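Long-range contacts in AlyGC (Glaciecola chathamensis, PDB 5GKD), which cleaves alginate as a lyase of polysaccharide lyase family 6, probably by a calcium-assisted elimination reaction: residues I24-G29 against G56-T61; L3-P8 against G29-F34. All coordinates share one frame; numbering follows the deposited sequence.

Interaction 1: I24-G29 against G56-T61; sequences IILANG and GKVFLT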
loop_
_atom_site.group_PDB
_atom_site.type_symbol
_atom_site.label_atom_id
_atom_site.label_comp_id
_atom_site.label_asym_id
_atom_site.label_seq_id
_atom_site.Cartn_x
_atom_site.Cartn_y
_atom_site.Cartn_z
ATOM N N ILE A 24 16.375 -35.401 -21.889
ATOM C CA ILE A 24 15.698 -34.295 -22.549
ATOM C C ILE A 24 16.549 -33.055 -22.316
ATOM O O ILE A 24 16.851 -32.711 -21.172
ATOM C CB ILE A 24 14.276 -34.111 -22.004
ATOM C CG1 ILE A 24 13.470 -35.391 -22.221
ATOM C CG2 ILE A 24 13.615 -32.894 -22.653
ATOM C CD1 ILE A 24 12.104 -35.375 -21.623
ATOM N N ILE A 25 16.962 -32.400 -23.392
ATOM C CA ILE A 25 17.953 -31.332 -23.330
ATOM C C ILE A 25 17.287 -30.019 -23.736
ATOM O O ILE A 25 16.882 -29.842 -24.894
ATOM C CB ILE A 25 19.161 -31.636 -24.222
ATOM C CG1 ILE A 25 19.836 -32.939 -23.794
ATOM C CG2 ILE A 25 20.146 -30.492 -24.176
ATOM C CD1 ILE A 25 21.042 -33.284 -24.658
ATOM N N LEU A 26 17.180 -29.091 -22.788
ATOM C CA LEU A 26 16.716 -27.743 -23.097
ATOM C C LEU A 26 17.842 -26.979 -23.778
ATOM O O LEU A 26 18.914 -26.799 -23.191
ATOM C CB LEU A 26 16.267 -27.003 -21.838
ATOM C CG LEU A 26 15.152 -27.585 -20.974
ATOM C CD1 LEU A 26 14.772 -26.589 -19.861
ATOM C CD2 LEU A 26 13.949 -28.005 -21.822
ATOM N N ALA A 27 17.591 -26.538 -25.010
ATOM C CA ALA A 27 18.570 -25.803 -25.790
ATOM C C ALA A 27 18.960 -24.496 -25.103
ATOM O O ALA A 27 18.147 -23.843 -24.454
ATOM C CB ALA A 27 18.009 -25.509 -27.193
ATOM N N ASN A 28 20.222 -24.114 -25.274
ATOM C CA ASN A 28 20.720 -22.870 -24.715
ATOM C C ASN A 28 19.845 -21.706 -25.150
ATOM O O ASN A 28 19.448 -21.612 -26.308
ATOM C CB ASN A 28 22.165 -22.634 -25.158
ATOM C CG ASN A 28 23.119 -23.627 -24.555
ATOM O OD1 ASN A 28 22.836 -24.220 -23.514
ATOM N ND2 ASN A 28 24.261 -23.809 -25.191
ATOM N N GLY A 29 19.539 -20.839 -24.204
ATOM C CA GLY A 29 18.729 -19.674 -24.458
ATOM C C GLY A 29 17.929 -19.317 -23.222
ATOM O O GLY A 29 18.111 -19.892 -22.152
ATOM N N GLY A 56 24.590 -23.071 -17.345
ATOM C CA GLY A 56 24.940 -21.675 -17.309
ATOM C C GLY A 56 24.469 -20.885 -18.510
ATOM O O GLY A 56 24.587 -19.660 -18.496
ATOM N N LYS A 57 23.947 -21.549 -19.550
ATOM C CA LYS A 57 23.378 -20.860 -20.705
ATOM C C LYS A 57 21.893 -21.134 -20.908
ATOM O O LYS A 57 21.317 -20.642 -21.887
ATOM C CB LYS A 57 24.140 -21.238 -21.985
ATOM C CG LYS A 57 25.584 -20.754 -22.002
ATOM C CD LYS A 57 26.321 -21.151 -23.279
ATOM C CE LYS A 57 27.653 -20.418 -23.375
ATOM N NZ LYS A 57 28.530 -20.898 -24.484
ATOM N N VAL A 58 21.266 -21.932 -20.050
ATOM C CA VAL A 58 19.824 -22.162 -20.085
ATOM C C VAL A 58 19.216 -21.439 -18.898
ATOM O O VAL A 58 19.440 -21.811 -17.737
ATOM C CB VAL A 58 19.471 -23.654 -20.063
ATOM C CG1 VAL A 58 17.974 -23.847 -19.922
ATOM C CG2 VAL A 58 20.005 -24.338 -21.305
ATOM N N PHE A 59 18.429 -20.420 -19.192
ATOM C CA PHE A 59 17.776 -19.599 -18.194
ATOM C C PHE A 59 16.283 -19.823 -18.267
ATOM O O PHE A 59 15.712 -19.848 -19.360
ATOM C CB PHE A 59 18.092 -18.119 -18.426
ATOM C CG PHE A 59 19.547 -17.823 -18.448
ATOM C CD1 PHE A 59 20.259 -17.721 -17.266
ATOM C CD2 PHE A 59 20.216 -17.658 -19.649
ATOM C CE1 PHE A 59 21.603 -17.447 -17.276
ATOM C CE2 PHE A 59 21.573 -17.390 -19.661
ATOM C CZ PHE A 59 22.264 -17.285 -18.470
ATOM N N LEU A 60 15.660 -19.978 -17.114
ATOM C CA LEU A 60 14.213 -20.028 -16.998
ATOM C C LEU A 60 13.792 -18.762 -16.270
ATOM O O LEU A 60 14.118 -18.582 -15.094
ATOM C CB LEU A 60 13.745 -21.282 -16.270
ATOM C CG LEU A 60 13.518 -22.469 -17.205
ATOM C CD1 LEU A 60 14.830 -22.959 -17.740
ATOM C CD2 LEU A 60 12.763 -23.593 -16.542
ATOM N N THR A 61 13.066 -17.893 -16.971
ATOM C CA THR A 61 12.809 -16.535 -16.516
ATOM C C THR A 61 11.307 -16.253 -16.492
ATOM O O THR A 61 10.480 -17.073 -16.900
ATOM C CB THR A 61 13.520 -15.502 -17.403
ATOM O OG1 THR A 61 12.929 -15.486 -18.716
ATOM C CG2 THR A 61 15.001 -15.815 -17.511
#
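Gly29 and the strand that starts at Val58 meet through two backbone hydrogen bonds, the pairing that joins successive coils of a right-handed parallel beta-helix, the fold of the pectate-lyase-like clan. Gly29 N gives its hydrogen to Lys57 O at 2.9 Å, and Gly29 O takes the hydrogen of Phe59 N at 3.0 Å in an almost straight bond, 174° at the hydrogen. Gly29 thus reaches the residues before and after Val58, as a parallel bridge requires. Val58 CA adds a weaker CH···O contact to the same Gly29 O. Glycine suits the place because at its backbone angles a CB would jam against the preceding carbonyl oxygen.

At the turn before the bridge, Asn28 OD1 accepts from Thr54 N while the Asn28 backbone N donates to Gln53 OE1, so side chain and backbone both tie this corner to the next coil. The amide also packs on the start of Lys57, with Asn28 OD1 3.6 Å from the aliphatic Lys57 CB. An alanine here would probably leave Thr54 N without its acceptor and take away the amide's packing on Lys57 CB and CD.

Inside the coil the contact becomes apolar. Leu26 CD1 meets Leu60 CD1, and Leu78 of the following coil touches both Leu26 and Val58. Val58 holds CG1 anti to its backbone N (chi1 173°) and 4.1 Å from Leu26 CB, while its other methyl, CG2, lies 3.3 Å from Leu26 O.

Interaction 2: L3-P8 against G29-F34; sequences LLVKTP and GTWRDF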
loop_
_atom_site.group_PDB
_atom_site.type_symbol
_atom_site.label_atom_id
_atom_site.label_comp_id
_atom_site.label_asym_id
_atom_site.label_seq_id
_atom_site.Cartn_x
_atom_site.Cartn_y
_atom_site.Cartn_z
ATOM N N LEU A 3 17.560 -35.934 -26.540
ATOM C CA LEU A 3 16.381 -35.333 -27.167
ATOM C C LEU A 3 16.459 -33.811 -26.984
ATOM O O LEU A 3 15.944 -33.258 -26.007
ATOM C CB LEU A 3 15.089 -35.911 -26.558
ATOM C CG LEU A 3 14.643 -37.371 -26.817
ATOM C CD1 LEU A 3 15.704 -38.383 -26.496
ATOM C CD2 LEU A 3 13.403 -37.718 -26.009
ATOM N N LEU A 4 17.113 -33.145 -27.926
ATOM C CA LEU A 4 17.237 -31.692 -27.906
ATOM C C LEU A 4 15.893 -31.056 -28.246
ATOM O O LEU A 4 15.259 -31.432 -29.235
ATOM C CB LEU A 4 18.297 -31.257 -28.924
ATOM C CG LEU A 4 19.204 -30.037 -28.725
ATOM C CD1 LEU A 4 19.460 -29.331 -30.056
ATOM C CD2 LEU A 4 18.698 -29.076 -27.674
ATOM N N VAL A 5 15.459 -30.088 -27.435
ATOM C CA VAL A 5 14.194 -29.391 -27.652
ATOM C C VAL A 5 14.409 -27.887 -27.527
ATOM O O VAL A 5 15.228 -27.423 -26.727
ATOM C CB VAL A 5 13.104 -29.869 -26.675
ATOM C CG1 VAL A 5 12.812 -31.337 -26.911
ATOM C CG2 VAL A 5 13.508 -29.611 -25.219
ATOM N N LYS A 6 13.678 -27.118 -28.329
ATOM C CA LYS A 6 13.873 -25.679 -28.383
ATOM C C LYS A 6 12.614 -24.884 -28.078
ATOM O O LYS A 6 12.668 -23.651 -28.116
ATOM C CB LYS A 6 14.418 -25.267 -29.764
ATOM C CG LYS A 6 15.782 -25.867 -30.105
ATOM C CD LYS A 6 16.247 -25.524 -31.506
ATOM C CE LYS A 6 17.597 -26.178 -31.817
ATOM N NZ LYS A 6 17.997 -25.950 -33.238
ATOM N N THR A 7 11.493 -25.533 -27.785
ATOM C CA THR A 7 10.249 -24.867 -27.427
ATOM C C THR A 7 9.527 -25.681 -26.364
ATOM O O THR A 7 9.778 -26.877 -26.218
ATOM C CB THR A 7 9.298 -24.690 -28.624
ATOM O OG1 THR A 7 8.933 -25.976 -29.134
ATOM C CG2 THR A 7 9.924 -23.863 -29.718
ATOM N N PRO A 8 8.621 -25.062 -25.611
ATOM C CA PRO A 8 7.819 -25.860 -24.673
ATOM C C PRO A 8 7.031 -26.970 -25.351
ATOM O O PRO A 8 6.890 -28.053 -24.783
ATOM C CB PRO A 8 6.906 -24.814 -24.018
ATOM C CG PRO A 8 7.691 -23.581 -24.069
ATOM C CD PRO A 8 8.455 -23.620 -25.380
ATOM N N GLY A 29 19.539 -20.839 -24.204
ATOM C CA GLY A 29 18.729 -19.674 -24.458
ATOM C C GLY A 29 17.929 -19.317 -23.222
ATOM O O GLY A 29 18.111 -19.892 -22.152
ATOM N N THR A 30 17.035 -18.354 -23.403
ATOM C CA THR A 30 16.175 -17.844 -22.346
ATOM C C THR A 30 14.760 -18.376 -22.565
ATOM O O THR A 30 14.133 -18.086 -23.585
ATOM C CB THR A 30 16.208 -16.314 -22.328
ATOM O OG1 THR A 30 17.545 -15.871 -22.040
ATOM C CG2 THR A 30 15.252 -15.758 -21.294
ATOM N N TRP A 31 14.278 -19.178 -21.624
ATOM C CA TRP A 31 12.932 -19.741 -21.671
ATOM C C TRP A 31 12.073 -18.937 -20.713
ATOM O O TRP A 31 12.194 -19.095 -19.496
ATOM C CB TRP A 31 12.925 -21.215 -21.278
ATOM C CG TRP A 31 13.792 -22.064 -22.114
ATOM C CD1 TRP A 31 15.138 -21.975 -22.252
ATOM C CD2 TRP A 31 13.372 -23.148 -22.937
ATOM N NE1 TRP A 31 15.586 -22.927 -23.116
ATOM C CE2 TRP A 31 14.521 -23.670 -23.548
ATOM C CE3 TRP A 31 12.129 -23.734 -23.212
ATOM C CZ2 TRP A 31 14.476 -24.753 -24.417
ATOM C CZ3 TRP A 31 12.082 -24.816 -24.080
ATOM C CH2 TRP A 31 13.249 -25.309 -24.676
ATOM N N ARG A 32 11.207 -18.087 -21.252
ATOM C CA ARG A 32 10.411 -17.191 -20.429
ATOM C C ARG A 32 9.040 -17.801 -20.160
ATOM O O ARG A 32 8.452 -18.439 -21.034
ATOM C CB ARG A 32 10.272 -15.815 -21.089
ATOM C CG ARG A 32 9.559 -14.784 -20.211
ATOM C CD ARG A 32 10.212 -13.403 -20.197
ATOM N NE ARG A 32 9.525 -12.534 -19.236
ATOM C CZ ARG A 32 10.070 -11.963 -18.152
ATOM N NH1 ARG A 32 11.363 -12.115 -17.846
ATOM N NH2 ARG A 32 9.300 -11.219 -17.365
ATOM N N ASP A 33 8.547 -17.623 -18.937
ATOM C CA ASP A 33 7.216 -18.095 -18.556
ATOM C C ASP A 33 7.045 -19.587 -18.840
ATOM O O ASP A 33 6.025 -20.020 -19.368
ATOM C CB ASP A 33 6.123 -17.295 -19.274
ATOM C CG ASP A 33 6.211 -15.794 -19.015
ATOM O OD1 ASP A 33 6.731 -15.368 -17.966
ATOM O OD2 ASP A 33 5.737 -15.036 -19.876
ATOM N N PHE A 34 8.055 -20.380 -18.495
ATOM C CA PHE A 34 8.067 -21.816 -18.754
ATOM C C PHE A 34 7.784 -22.558 -17.448
ATOM O O PHE A 34 8.681 -22.732 -16.623
ATOM C CB PHE A 34 9.409 -22.236 -19.346
ATOM C CG PHE A 34 9.424 -23.638 -19.905
ATOM C CD1 PHE A 34 8.242 -24.333 -20.120
ATOM C CD2 PHE A 34 10.619 -24.259 -20.214
ATOM C CE1 PHE A 34 8.260 -25.606 -20.641
ATOM C CE2 PHE A 34 10.629 -25.548 -20.726
ATOM C CZ PHE A 34 9.451 -26.214 -20.938
#
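Trp31 pushes the six-membered end of its indole against the backbone of Val5 to Thr7, and Pro8 packs on one face of Phe34. The indole leads with its far rim: CH2 is 3.5 Å from Lys6 C, and CZ3 stands at the same distance from Thr7 C. Val5 O and Thr7 O both lie at the edge of the indole, in its plane, where the slightly positive ring hydrogens can face carbonyl oxygens. At the other end of the indole, NE1 donates to Ala27 O, a bond that limits how far the ring can turn.

Both segments belong to the N-terminal end of the right-handed parallel beta-helix, where strand 2-5 runs into the helix 8-17 that follows it. Thr7 is the N-cap of that helix, its OG1 accepting from Ala10 N, and Pro8 opens the first turn, where a residue lacking an N-H costs no helical hydrogen bond.

Pro8 and the indole slide past each other in opposite directions, with Pro8 CD 4.0 Å from Trp31 CZ3. Against Phe34 the proline crosses obliquely. Its CG sits over one face of the phenyl ring, 4.3 Å from the centroid and 22° off the normal, a CH-pi contact displaced toward the rim. Phe34 CG is anti to the backbone N (chi1 -168°), and farther out on the ring CE1 comes within 3.7 Å of Pro8 CB.

Interactions 1 and 2 share Gly29 and work on successive pieces of the same coil near the N-terminal end of the beta-helix. Interaction 1 is coil-to-coil pairing, in which backbone N-H and C=O groups do the holding and Val58 and the leucines fill the interior; Lys57 stays at the surface. Interaction 2 joins strand 29-32 and the loop after it to the end of strand 2-5, the turn after it and the first residue of helix 8-17, by aromatic and proline packing without a hydrogen bond between its segments. Val5, Trp31 and Phe34 are buried, with Lys6 exposed. The pairing of interaction 1 carries on into interaction 2's strand, since Trp31 N probably bonds Phe59 O.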